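Local coordinates for protein prolyl oligopeptidase (Galerina marginata, PDB 5N4B) that cleaves peptide bonds after proline and joins peptide ends into macrocycles, as a serine-type macrocyclase-peptidase, during amanitin toxin biosynthesis, at residues Ala490-Tyr495 against Gly520-Pro526; Leu454-Phe459 against Leu513-Gln517; Gly423-Pro427 against Asp505-Ser509; Ile555-Gln559 against Arg590-Phe596. The protein carries 1 engineered substitution. All coordinates share one frame; numbering follows the deposited sequence.

Contact 1 pairs two parallel strands of the hydrolase sheet. Contact 2 lays the loop 454-459 on the helix linking them; the centres of contacts 1 and 2 lie about 13 Å apart. Contact 3 adds the propeller segment 423-427, its centre about 14 Å from that of contact 1, with F523 CZ 3.9 Å from F507 CZ, and meets contact 2 through F508 and L513. Contact 4 touches contact 1 through Q494 and P526, staying about 13 Å, nearest atoms, from contacts 2 and 3. The Y495 side chain is about 8 Å from that of the engineered A578, and the Y495 hydroxyl bonds the bound peptide, which also meets D505 and F507 of contact 3.

Contact 1 (Ala490-Tyr495 against Gly520-Pro526)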
loop_
_atom_site.group_PDB
_atom_site.type_symbol
_atom_site.label_atom_id
_atom_site.label_comp_id
_atom_site.label_asym_id
_atom_site.label_seq_id
_atom_site.Cartn_x
_atom_site.Cartn_y
_atom_site.Cartn_z
ATOM N N ALA A 490 -0.369 26.960 14.869
ATOM C CA ALA A 490 -0.139 26.258 13.594
ATOM C C ALA A 490 -1.398 25.514 13.153
ATOM O O ALA A 490 -2.170 25.019 13.972
ATOM C CB ALA A 490 0.994 25.266 13.756
ATOM N N ALA A 491 -1.552 25.341 11.846
ATOM C CA ALA A 491 -2.505 24.383 11.339
ATOM C C ALA A 491 -1.871 23.001 11.339
ATOM O O ALA A 491 -0.652 22.854 11.338
ATOM C CB ALA A 491 -2.892 24.739 9.891
ATOM N N ALA A 492 -2.706 21.979 11.324
ATOM C CA ALA A 492 -2.235 20.607 11.315
ATOM C C ALA A 492 -2.929 19.838 10.209
ATOM O O ALA A 492 -4.126 20.028 9.986
ATOM C CB ALA A 492 -2.504 19.916 12.672
ATOM N N ILE A 493 -2.176 19.016 9.490
ATOM C CA ILE A 493 -2.749 17.980 8.649
ATOM C C ILE A 493 -2.517 16.664 9.344
ATOM O O ILE A 493 -1.368 16.297 9.640
ATOM C CB ILE A 493 -2.229 17.988 7.223
ATOM C CG1 ILE A 493 -2.964 19.116 6.484
ATOM C CG2 ILE A 493 -2.517 16.671 6.579
ATOM C CD1 ILE A 493 -2.673 20.471 6.863
ATOM N N GLN A 494 -3.612 15.977 9.637
ATOM C CA GLN A 494 -3.610 14.728 10.387
ATOM C C GLN A 494 -4.010 13.607 9.441
ATOM O O GLN A 494 -5.099 13.637 8.848
ATOM C CB GLN A 494 -4.560 14.818 11.579
ATOM C CG GLN A 494 -4.649 13.590 12.417
ATOM C CD GLN A 494 -5.565 13.740 13.576
ATOM O OE1 GLN A 494 -5.395 14.662 14.366
ATOM N NE2 GLN A 494 -6.574 12.887 13.684
ATOM N N TYR A 495 -3.131 12.627 9.309
ATOM C CA TYR A 495 -3.262 11.580 8.311
ATOM C C TYR A 495 -3.479 10.255 8.995
ATOM O O TYR A 495 -2.869 9.984 10.030
ATOM C CB TYR A 495 -1.960 11.505 7.493
ATOM C CG TYR A 495 -1.983 10.534 6.353
ATOM C CD1 TYR A 495 -2.844 10.720 5.286
ATOM C CD2 TYR A 495 -1.170 9.439 6.343
ATOM C CE1 TYR A 495 -2.909 9.809 4.227
ATOM C CE2 TYR A 495 -1.216 8.522 5.289
ATOM C CZ TYR A 495 -2.093 8.717 4.237
ATOM O OH TYR A 495 -2.147 7.819 3.177
ATOM N N GLY A 520 3.929 27.003 7.763
ATOM C CA GLY A 520 4.174 26.887 9.199
ATOM C C GLY A 520 3.206 25.907 9.830
ATOM O O GLY A 520 2.773 26.106 10.984
ATOM N N ALA A 521 2.837 24.858 9.112
ATOM C CA ALA A 521 1.856 23.885 9.572
ATOM C C ALA A 521 2.598 22.671 10.098
ATOM O O ALA A 521 3.800 22.542 9.929
ATOM C CB ALA A 521 0.941 23.472 8.413
ATOM N N ILE A 522 1.869 21.776 10.767
ATOM C CA ILE A 522 2.452 20.537 11.272
ATOM C C ILE A 522 1.729 19.355 10.616
ATOM O O ILE A 522 0.598 19.488 10.123
ATOM C CB ILE A 522 2.397 20.459 12.800
ATOM C CG1 ILE A 522 0.973 20.260 13.311
ATOM C CG2 ILE A 522 3.061 21.674 13.443
ATOM C CD1 ILE A 522 0.859 20.100 14.802
ATOM N N PHE A 523 2.418 18.198 10.556
ATOM C CA PHE A 523 1.860 16.951 10.038
ATOM C C PHE A 523 1.821 15.956 11.188
ATOM O O PHE A 523 2.814 15.744 11.870
ATOM C CB PHE A 523 2.756 16.418 8.929
ATOM C CG PHE A 523 2.279 15.216 8.201
ATOM C CD1 PHE A 523 1.072 15.237 7.537
ATOM C CD2 PHE A 523 3.085 14.108 8.115
ATOM C CE1 PHE A 523 0.630 14.139 6.812
ATOM C CE2 PHE A 523 2.622 12.989 7.409
ATOM C CZ PHE A 523 1.420 13.016 6.783
ATOM N N ALA A 524 0.672 15.336 11.395
ATOM C CA ALA A 524 0.432 14.468 12.533
ATOM C C ALA A 524 -0.007 13.105 12.038
ATOM O O ALA A 524 -0.928 13.005 11.226
ATOM C CB ALA A 524 -0.641 15.060 13.439
ATOM N N VAL A 525 0.593 12.049 12.590
ATOM C CA VAL A 525 0.316 10.668 12.164
ATOM C C VAL A 525 0.082 9.806 13.389
ATOM O O VAL A 525 1.039 9.250 13.954
ATOM C CB VAL A 525 1.460 10.095 11.325
ATOM C CG1 VAL A 525 1.092 8.732 10.773
ATOM C CG2 VAL A 525 1.822 11.036 10.165
ATOM N N PRO A 526 -1.145 9.737 13.890
ATOM C CA PRO A 526 -1.432 8.928 15.082
ATOM C C PRO A 526 -1.481 7.454 14.731
ATOM O O PRO A 526 -2.082 7.033 13.736
ATOM C CB PRO A 526 -2.795 9.439 15.542
ATOM C CG PRO A 526 -3.449 9.933 14.284
ATOM C CD PRO A 526 -2.329 10.496 13.451
HETATM O O HOH W 1 -0.125 26.977 9.911
HETATM O O HOH W 2 -1.855 7.622 11.101
#
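I522 N donates to A491 O at 2.8 Å, the shortest of four backbone bonds that join the strands 492-495 and 522-526 in parallel. I493 N then gives its hydrogen to I522 O, A524 N to I493 O and Y495 N to A524 O. I522 O also takes a CA-H contact from A492 CA at 3.3 Å. Water 2 bridges the far end, donating to Y495 O and P526 O; at the near end water 1 accepts from A491 N and bonds G520 O only weakly.

On one face A492 CB rests against I522 CG1 at 3.6 Å. The CG1 branch of I522 stands between its backbone N and carbonyl carbon (chi1 70°), turned to the neighbouring strand, while I522 CG2 lies near A490 CB. On the other face I493 CG2 meets the F523 ring edge in plane, 4.0 Å from CD1, and Y495 CB lies 3.8 Å from F523 CE1.

With the backbone N-H groups at the seam paired and mostly apolar side chains on the two faces (the polar Q494 among them bonds F554 O), the strands form a buried parallel pair of the alpha/beta-hydrolase sheet, from whose end the Y495 hydroxyl bonds the backbone of the bound peptide.

Contact 2 (Leu454-Phe459 against Leu513-Gln517)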
loop_
_atom_site.group_PDB
_atom_site.type_symbol
_atom_site.label_atom_id
_atom_site.label_comp_id
_atom_site.label_asym_id
_atom_site.label_seq_id
_atom_site.Cartn_x
_atom_site.Cartn_y
_atom_site.Cartn_z
ATOM N N LEU A 454 14.248 21.912 -0.854
ATOM C CA LEU A 454 14.115 21.531 0.534
ATOM C C LEU A 454 15.468 21.154 1.112
ATOM O O LEU A 454 16.276 20.500 0.468
ATOM C CB LEU A 454 13.273 20.245 0.628
ATOM C CG LEU A 454 11.789 20.321 0.484
ATOM C CD1 LEU A 454 11.215 18.926 0.432
ATOM C CD2 LEU A 454 11.150 21.180 1.622
ATOM N N ASP A 455 15.648 21.459 2.392
ATOM C CA ASP A 455 16.732 20.866 3.177
ATOM C C ASP A 455 16.086 20.008 4.257
ATOM O O ASP A 455 15.442 20.534 5.184
ATOM C CB ASP A 455 17.633 21.934 3.797
ATOM C CG ASP A 455 18.854 21.342 4.554
ATOM O OD1 ASP A 455 18.892 20.130 4.843
ATOM O OD2 ASP A 455 19.789 22.139 4.888
ATOM N N PRO A 456 16.225 18.700 4.180
ATOM C CA PRO A 456 15.588 17.854 5.179
ATOM C C PRO A 456 15.979 18.163 6.606
ATOM O O PRO A 456 15.197 17.899 7.521
ATOM C CB PRO A 456 16.016 16.453 4.758
ATOM C CG PRO A 456 16.297 16.543 3.326
ATOM C CD PRO A 456 16.882 17.914 3.124
ATOM N N ASP A 457 17.165 18.716 6.828
ATOM C CA ASP A 457 17.624 19.081 8.156
ATOM C C ASP A 457 16.811 20.203 8.777
ATOM O O ASP A 457 16.919 20.421 9.986
ATOM C CB ASP A 457 19.083 19.554 8.142
ATOM C CG ASP A 457 20.066 18.437 7.814
ATOM O OD1 ASP A 457 19.694 17.239 7.890
ATOM O OD2 ASP A 457 21.219 18.779 7.450
ATOM N N ASP A 458 15.991 20.895 7.992
ATOM C CA ASP A 458 15.123 21.947 8.495
ATOM C C ASP A 458 13.866 21.412 9.189
ATOM O O ASP A 458 13.070 22.226 9.698
ATOM C CB ASP A 458 14.650 22.882 7.367
ATOM C CG ASP A 458 15.729 23.729 6.770
ATOM O OD1 ASP A 458 16.781 23.899 7.395
ATOM O OD2 ASP A 458 15.525 24.270 5.642
ATOM N N PHE A 459 13.670 20.103 9.180
ATOM C CA PHE A 459 12.448 19.493 9.669
ATOM C C PHE A 459 12.764 18.535 10.801
ATOM O O PHE A 459 13.756 17.815 10.764
ATOM C CB PHE A 459 11.712 18.796 8.533
ATOM C CG PHE A 459 11.343 19.735 7.386
ATOM C CD1 PHE A 459 12.268 19.995 6.381
ATOM C CD2 PHE A 459 10.121 20.418 7.354
ATOM C CE1 PHE A 459 11.981 20.855 5.333
ATOM C CE2 PHE A 459 9.823 21.274 6.296
ATOM C CZ PHE A 459 10.739 21.500 5.310
ATOM N N LEU A 513 6.426 18.166 3.223
ATOM C CA LEU A 513 7.385 19.075 3.852
ATOM C C LEU A 513 7.295 20.477 3.266
ATOM O O LEU A 513 7.419 21.465 3.979
ATOM C CB LEU A 513 8.820 18.535 3.745
ATOM C CG LEU A 513 9.046 17.196 4.459
ATOM C CD1 LEU A 513 10.503 16.818 4.339
ATOM C CD2 LEU A 513 8.605 17.192 5.923
ATOM N N THR A 514 7.090 20.582 1.966
ATOM C CA THR A 514 6.938 21.894 1.346
ATOM C C THR A 514 5.722 22.616 1.916
ATOM O O THR A 514 5.796 23.807 2.225
ATOM C CB THR A 514 6.820 21.703 -0.159
ATOM O OG1 THR A 514 8.041 21.167 -0.660
ATOM C CG2 THR A 514 6.583 23.016 -0.857
ATOM N N PHE A 515 4.605 21.922 2.077
ATOM C CA PHE A 515 3.446 22.539 2.696
ATOM C C PHE A 515 3.760 23.020 4.106
ATOM O O PHE A 515 3.404 24.139 4.495
ATOM C CB PHE A 515 2.296 21.549 2.728
ATOM C CG PHE A 515 0.983 22.097 3.219
ATOM C CD1 PHE A 515 0.696 22.092 4.567
ATOM C CD2 PHE A 515 0.070 22.631 2.334
ATOM C CE1 PHE A 515 -0.495 22.575 5.028
ATOM C CE2 PHE A 515 -1.130 23.107 2.791
ATOM C CZ PHE A 515 -1.413 23.096 4.130
ATOM N N LEU A 516 4.451 22.199 4.884
ATOM C CA LEU A 516 4.759 22.570 6.260
ATOM C C LEU A 516 5.594 23.834 6.303
ATOM O O LEU A 516 5.359 24.728 7.130
ATOM C CB LEU A 516 5.502 21.435 6.985
ATOM C CG LEU A 516 4.798 20.063 7.045
ATOM C CD1 LEU A 516 5.529 19.154 7.971
ATOM C CD2 LEU A 516 3.359 20.155 7.437
ATOM N N GLN A 517 6.606 23.908 5.465
ATOM C CA GLN A 517 7.452 25.094 5.412
ATOM C C GLN A 517 6.702 26.304 4.881
ATOM O O GLN A 517 6.836 27.398 5.431
ATOM C CB GLN A 517 8.691 24.792 4.577
ATOM C CG GLN A 517 9.699 25.930 4.558
ATOM C CD GLN A 517 11.031 25.583 3.934
ATOM O OE1 GLN A 517 11.326 24.460 3.623
ATOM N NE2 GLN A 517 11.827 26.611 3.707
HETATM O O HOH W 3 13.884 23.527 3.608
#
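The F459 ring lies against the helix 510-519 with L513 over one face. L513 CB stands 4.0 Å from the ring centroid and 18° off its normal, a CH-pi contact, while CD2 of the same leucine approaches F459 CD2 to 3.8 Å. L516 CB comes instead to the ring edge, near its plane. Q517 crosses F459 at about a right angle, its amide plane turned 58° from the ring, and brings OE1 to 3.5 Å from F459 CZ.

L454 enters from the other end of the loop. Its side chain runs past that of Q517 in the opposite direction, so that CD2 lies 3.8 Å from Q517 OE1; across L513 it passes at about a right angle, with CD1 on L513 CB. The T514 hydroxyl beside it is bonded to P510 O of its own helix.

Q517 extends from CB with CG opposite the backbone N (chi1 -175°), which carries OE1 out to water 3. That water donates to Q517 OE1 and to D458 OD2, both at 2.7 Å, and accepts from D455 N.

No direct hydrogen bond joins the segments: apolar contacts hold the loop to the helix, and one water supplies the polar link beside the exposed Q517.

Contact 3 (Gly423-Pro427 against Asp505-Ser509)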
loop_
_atom_site.group_PDB
_atom_site.type_symbol
_atom_site.label_atom_id
_atom_site.label_comp_id
_atom_site.label_asym_id
_atom_site.label_seq_id
_atom_site.Cartn_x
_atom_site.Cartn_y
_atom_site.Cartn_z
ATOM N N GLY A 423 12.296 8.129 6.083
ATOM C CA GLY A 423 11.476 8.609 7.164
ATOM C C GLY A 423 11.090 10.042 6.904
ATOM O O GLY A 423 11.294 10.561 5.813
ATOM N N PHE A 424 10.470 10.669 7.894
ATOM C CA PHE A 424 9.868 11.964 7.645
ATOM C C PHE A 424 10.859 12.994 7.151
ATOM O O PHE A 424 10.472 13.862 6.340
ATOM C CB PHE A 424 9.142 12.477 8.898
ATOM C CG PHE A 424 7.966 11.631 9.305
ATOM C CD1 PHE A 424 6.873 11.500 8.507
ATOM C CD2 PHE A 424 7.976 10.986 10.530
ATOM C CE1 PHE A 424 5.804 10.735 8.848
ATOM C CE2 PHE A 424 6.901 10.231 10.911
ATOM C CZ PHE A 424 5.812 10.089 10.093
ATOM N N ASN A 425 12.110 12.910 7.593
ATOM C CA ASN A 425 13.177 13.797 7.118
ATOM C C ASN A 425 14.380 13.038 6.557
ATOM O O ASN A 425 15.472 13.598 6.473
ATOM C CB ASN A 425 13.572 14.787 8.195
ATOM C CG ASN A 425 14.116 14.124 9.426
ATOM O OD1 ASN A 425 14.579 12.981 9.381
ATOM N ND2 ASN A 425 14.047 14.834 10.556
ATOM N N THR A 426 14.177 11.797 6.102
ATOM C CA THR A 426 15.222 10.993 5.467
ATOM C C THR A 426 14.713 10.606 4.081
ATOM O O THR A 426 13.841 9.728 3.963
ATOM C CB THR A 426 15.589 9.739 6.257
ATOM O OG1 THR A 426 16.107 10.131 7.528
ATOM C CG2 THR A 426 16.625 8.908 5.501
ATOM N N PRO A 427 15.201 11.235 3.008
ATOM C CA PRO A 427 14.608 10.993 1.690
ATOM C C PRO A 427 14.757 9.591 1.124
ATOM O O PRO A 427 13.894 9.143 0.379
ATOM C CB PRO A 427 15.328 12.015 0.796
ATOM C CG PRO A 427 16.070 12.913 1.654
ATOM C CD PRO A 427 16.098 12.411 3.057
ATOM N N ASP A 505 3.535 3.976 9.162
ATOM C CA ASP A 505 4.985 4.109 9.331
ATOM C C ASP A 505 5.512 5.466 8.849
ATOM O O ASP A 505 4.953 6.068 7.922
ATOM C CB ASP A 505 5.706 3.079 8.474
ATOM C CG ASP A 505 5.646 1.688 8.996
ATOM O OD1 ASP A 505 5.448 1.500 10.209
ATOM O OD2 ASP A 505 5.835 0.783 8.160
ATOM N N PRO A 506 6.640 5.926 9.378
ATOM C CA PRO A 506 7.325 7.097 8.793
ATOM C C PRO A 506 7.573 6.913 7.313
ATOM O O PRO A 506 7.825 5.816 6.835
ATOM C CB PRO A 506 8.645 7.152 9.562
ATOM C CG PRO A 506 8.330 6.462 10.902
ATOM C CD PRO A 506 7.346 5.374 10.538
ATOM N N PHE A 507 7.523 8.022 6.586
ATOM C CA PHE A 507 7.744 8.049 5.147
ATOM C C PHE A 507 8.193 9.450 4.782
ATOM O O PHE A 507 7.928 10.417 5.506
ATOM C CB PHE A 507 6.493 7.626 4.381
ATOM C CG PHE A 507 5.347 8.574 4.501
ATOM C CD1 PHE A 507 4.501 8.518 5.544
ATOM C CD2 PHE A 507 5.100 9.502 3.503
ATOM C CE1 PHE A 507 3.423 9.403 5.644
ATOM C CE2 PHE A 507 4.003 10.374 3.589
ATOM C CZ PHE A 507 3.193 10.315 4.667
ATOM N N PHE A 508 8.848 9.562 3.631
ATOM C CA PHE A 508 9.323 10.855 3.123
ATOM C C PHE A 508 8.379 11.372 2.037
ATOM O O PHE A 508 8.133 10.678 1.040
ATOM C CB PHE A 508 10.724 10.760 2.537
ATOM C CG PHE A 508 11.290 12.082 2.192
ATOM C CD1 PHE A 508 11.784 12.914 3.173
ATOM C CD2 PHE A 508 11.352 12.502 0.864
ATOM C CE1 PHE A 508 12.294 14.165 2.843
ATOM C CE2 PHE A 508 11.842 13.749 0.552
ATOM C CZ PHE A 508 12.305 14.555 1.512
ATOM N N SER A 509 7.873 12.586 2.219
ATOM C CA SER A 509 7.058 13.249 1.214
ATOM C C SER A 509 7.552 14.672 1.020
ATOM O O SER A 509 7.348 15.514 1.912
ATOM C CB SER A 509 5.614 13.295 1.670
ATOM O OG SER A 509 4.875 14.145 0.754
HETATM O O HOH W 4 8.090 13.584 4.912
#
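G423 and F424 run beside F507 and F508, with CA atoms 4.3 Å apart for G423 and F507, yet no direct hydrogen bond forms. Residues 423-426 make a type I turn, and F424 CA instead points a hydrogen at F507 O, 3.3 Å away. Water 4 bridges the backbones: it donates to F424 O at 2.8 Å and to F507 O, and accepts from S509 N.

Two aromatic side chains, one from each segment, reach across. The F424 ring takes P506 CA over one face, 3.9 Å from its centroid and 23° off the normal, with F507 N above that same face. Its edge is turned to the face of the F507 ring in an offset edge-to-face pair, planes at 60° and centroids 5.9 Å apart. F508, swung opposite its backbone N (chi1 -172°), lays its ring on the propeller segment. P427 CA sits over one face, 3.6 Å from the centroid, and G423 O lies in plane at the edge, 3.6 Å from CD1.

The turn belongs to the hairpin 416-434 of the last propeller blade, and residues 505-509 lead into the helix 510-519, where S509 is the N-cap. This is an interface between beta-propeller and alpha/beta-hydrolase domain, the two-domain architecture of prolyl oligopeptidases.

Contact 4 (Ile555-Gln559 against Arg590-Phe596); sequences IAAAQ and RAPEGTF
A558 CB touches F596 CE1 at 3.6 Å, the closest approach between the helix residues 555-559 and the loop 590-596. The methyl group reaches the ring obliquely, whereas I555 CG1 comes to the ring edge, near its plane, 4.2 Å from CZ, with the two side chains crossing at about a right angle. I555 extends farther along the loop: CD1 lies 3.9 Å from A591 CB and also meets R590 CB. With CG1 opposite the carbonyl carbon (chi1 -68°) and the chain extended beyond it, CD1 reaches the end of the helix 579-590.

T595 completes the cluster: its CG2 lies over the centre of the F596 ring, 3.7 Å above the plane, with A558 CB beside it at 4.2 Å. The type II turn 592-595 fixes this position. P592 O accepts from both T595 N and T595 OG1, the latter at 2.8 Å, and the two donors reach it from the same face of its plane.

Water 6 accepts from Q559 NE2 and donates to T595 OG1 at 2.7 Å, while the Q559 side chain crosses that of P592 at about a right angle, NE2 4.1 Å from P592 CG. Water 5 donates to T595 O and, weakly, to A558 O.

Farther out, E593 OE1 bonds V650 N and A591 O bonds K649 NZ, tying the segment 590-596 to the loop before the strand 653-659. Inward, A558 packs on Q494 and V572 and F596 on I574, placing the contact between the helix 548-563, the end of the helix 579-590 and the central strands of the hydrolase sheet.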
loop_
_atom_site.group_PDB
_atom_site.type_symbol
_atom_site.label_atom_id
_atom_site.label_comp_id
_atom_site.label_asym_id
_atom_site.label_seq_id
_atom_site.Cartn_x
_atom_site.Cartn_y
_atom_site.Cartn_z
ATOM N N ILE A 555 -10.217 10.776 16.409
ATOM C CA ILE A 555 -10.818 11.995 16.922
ATOM C C ILE A 555 -10.080 12.518 18.162
ATOM O O ILE A 555 -9.790 13.717 18.287
ATOM C CB ILE A 555 -12.313 11.753 17.178
ATOM C CG1 ILE A 555 -13.039 11.551 15.855
ATOM C CG2 ILE A 555 -12.881 12.922 17.983
ATOM C CD1 ILE A 555 -14.419 10.920 16.025
ATOM N N ALA A 556 -9.709 11.612 19.074
ATOM C CA ALA A 556 -8.938 12.031 20.243
ATOM C C ALA A 556 -7.593 12.657 19.863
ATOM O O ALA A 556 -7.097 13.582 20.543
ATOM C CB ALA A 556 -8.770 10.871 21.216
ATOM N N ALA A 557 -6.958 12.171 18.797
ATOM C CA ALA A 557 -5.699 12.763 18.371
ATOM C C ALA A 557 -5.900 14.226 17.985
ATOM O O ALA A 557 -5.106 15.094 18.355
ATOM C CB ALA A 557 -5.134 11.959 17.204
ATOM N N ALA A 558 -6.959 14.513 17.241
ATOM C CA ALA A 558 -7.217 15.883 16.796
ATOM C C ALA A 558 -7.556 16.775 17.975
ATOM O O ALA A 558 -7.112 17.927 18.027
ATOM C CB ALA A 558 -8.350 15.879 15.765
ATOM N N GLN A 559 -8.297 16.239 18.942
ATOM C CA GLN A 559 -8.629 17.006 20.131
ATOM C C GLN A 559 -7.369 17.311 20.933
ATOM O O GLN A 559 -7.205 18.419 21.446
ATOM C CB GLN A 559 -9.660 16.221 20.966
ATOM C CG GLN A 559 -10.994 16.105 20.241
ATOM C CD GLN A 559 -11.981 15.210 20.928
ATOM O OE1 GLN A 559 -11.649 14.135 21.440
ATOM N NE2 GLN A 559 -13.229 15.630 20.910
ATOM N N ARG A 590 -18.932 11.745 13.121
ATOM C CA ARG A 590 -18.993 11.385 14.542
ATOM C C ARG A 590 -18.445 12.456 15.474
ATOM O O ARG A 590 -18.930 12.594 16.618
ATOM C CB ARG A 590 -18.238 10.074 14.789
ATOM C CG ARG A 590 -18.918 8.877 14.135
ATOM C CD ARG A 590 -18.181 7.547 14.304
ATOM N NE ARG A 590 -18.252 7.079 15.679
ATOM C CZ ARG A 590 -19.278 6.420 16.220
ATOM N NH1 ARG A 590 -20.330 6.079 15.489
ATOM N NH2 ARG A 590 -19.256 6.080 17.501
ATOM N N ALA A 591 -17.446 13.199 15.073
ATOM C CA ALA A 591 -16.775 14.086 16.007
ATOM C C ALA A 591 -17.650 15.286 16.327
ATOM O O ALA A 591 -18.482 15.688 15.521
ATOM C CB ALA A 591 -15.492 14.604 15.379
ATOM N N PRO A 592 -17.451 15.900 17.487
ATOM C CA PRO A 592 -18.161 17.132 17.785
ATOM C C PRO A 592 -17.963 18.180 16.681
ATOM O O PRO A 592 -16.902 18.290 16.053
ATOM C CB PRO A 592 -17.562 17.573 19.112
ATOM C CG PRO A 592 -17.049 16.354 19.726
ATOM C CD PRO A 592 -16.553 15.485 18.573
ATOM N N GLU A 593 -19.013 18.964 16.429
ATOM C CA GLU A 593 -18.920 20.067 15.497
ATOM C C GLU A 593 -17.698 20.918 15.815
ATOM O O GLU A 593 -17.416 21.222 16.973
ATOM C CB GLU A 593 -20.213 20.885 15.598
ATOM C CG GLU A 593 -20.308 21.940 14.591
ATOM C CD GLU A 593 -21.663 22.679 14.677
ATOM O OE1 GLU A 593 -22.757 22.095 14.380
ATOM O OE2 GLU A 593 -21.616 23.841 15.121
ATOM N N GLY A 594 -16.933 21.253 14.778
ATOM C CA GLY A 594 -15.750 22.083 14.888
ATOM C C GLY A 594 -14.482 21.352 15.265
ATOM O O GLY A 594 -13.439 21.988 15.434
ATOM N N THR A 595 -14.515 20.033 15.388
ATOM C CA THR A 595 -13.285 19.295 15.674
ATOM C C THR A 595 -12.299 19.421 14.525
ATOM O O THR A 595 -11.083 19.480 14.751
ATOM C CB THR A 595 -13.601 17.813 15.895
ATOM O OG1 THR A 595 -14.418 17.636 17.042
ATOM C CG2 THR A 595 -12.354 16.963 16.132
ATOM N N PHE A 596 -12.795 19.431 13.294
ATOM C CA PHE A 596 -11.947 19.493 12.118
ATOM C C PHE A 596 -12.258 20.742 11.330
ATOM O O PHE A 596 -13.403 21.179 11.283
ATOM C CB PHE A 596 -12.230 18.287 11.239
ATOM C CG PHE A 596 -12.061 16.978 11.940
ATOM C CD1 PHE A 596 -10.807 16.581 12.349
ATOM C CD2 PHE A 596 -13.119 16.148 12.203
ATOM C CE1 PHE A 596 -10.614 15.388 13.020
ATOM C CE2 PHE A 596 -12.940 14.922 12.867
ATOM C CZ PHE A 596 -11.677 14.555 13.263
HETATM O O HOH W 5 -9.711 19.247 17.307
HETATM O O HOH W 6 -13.776 18.256 19.567
#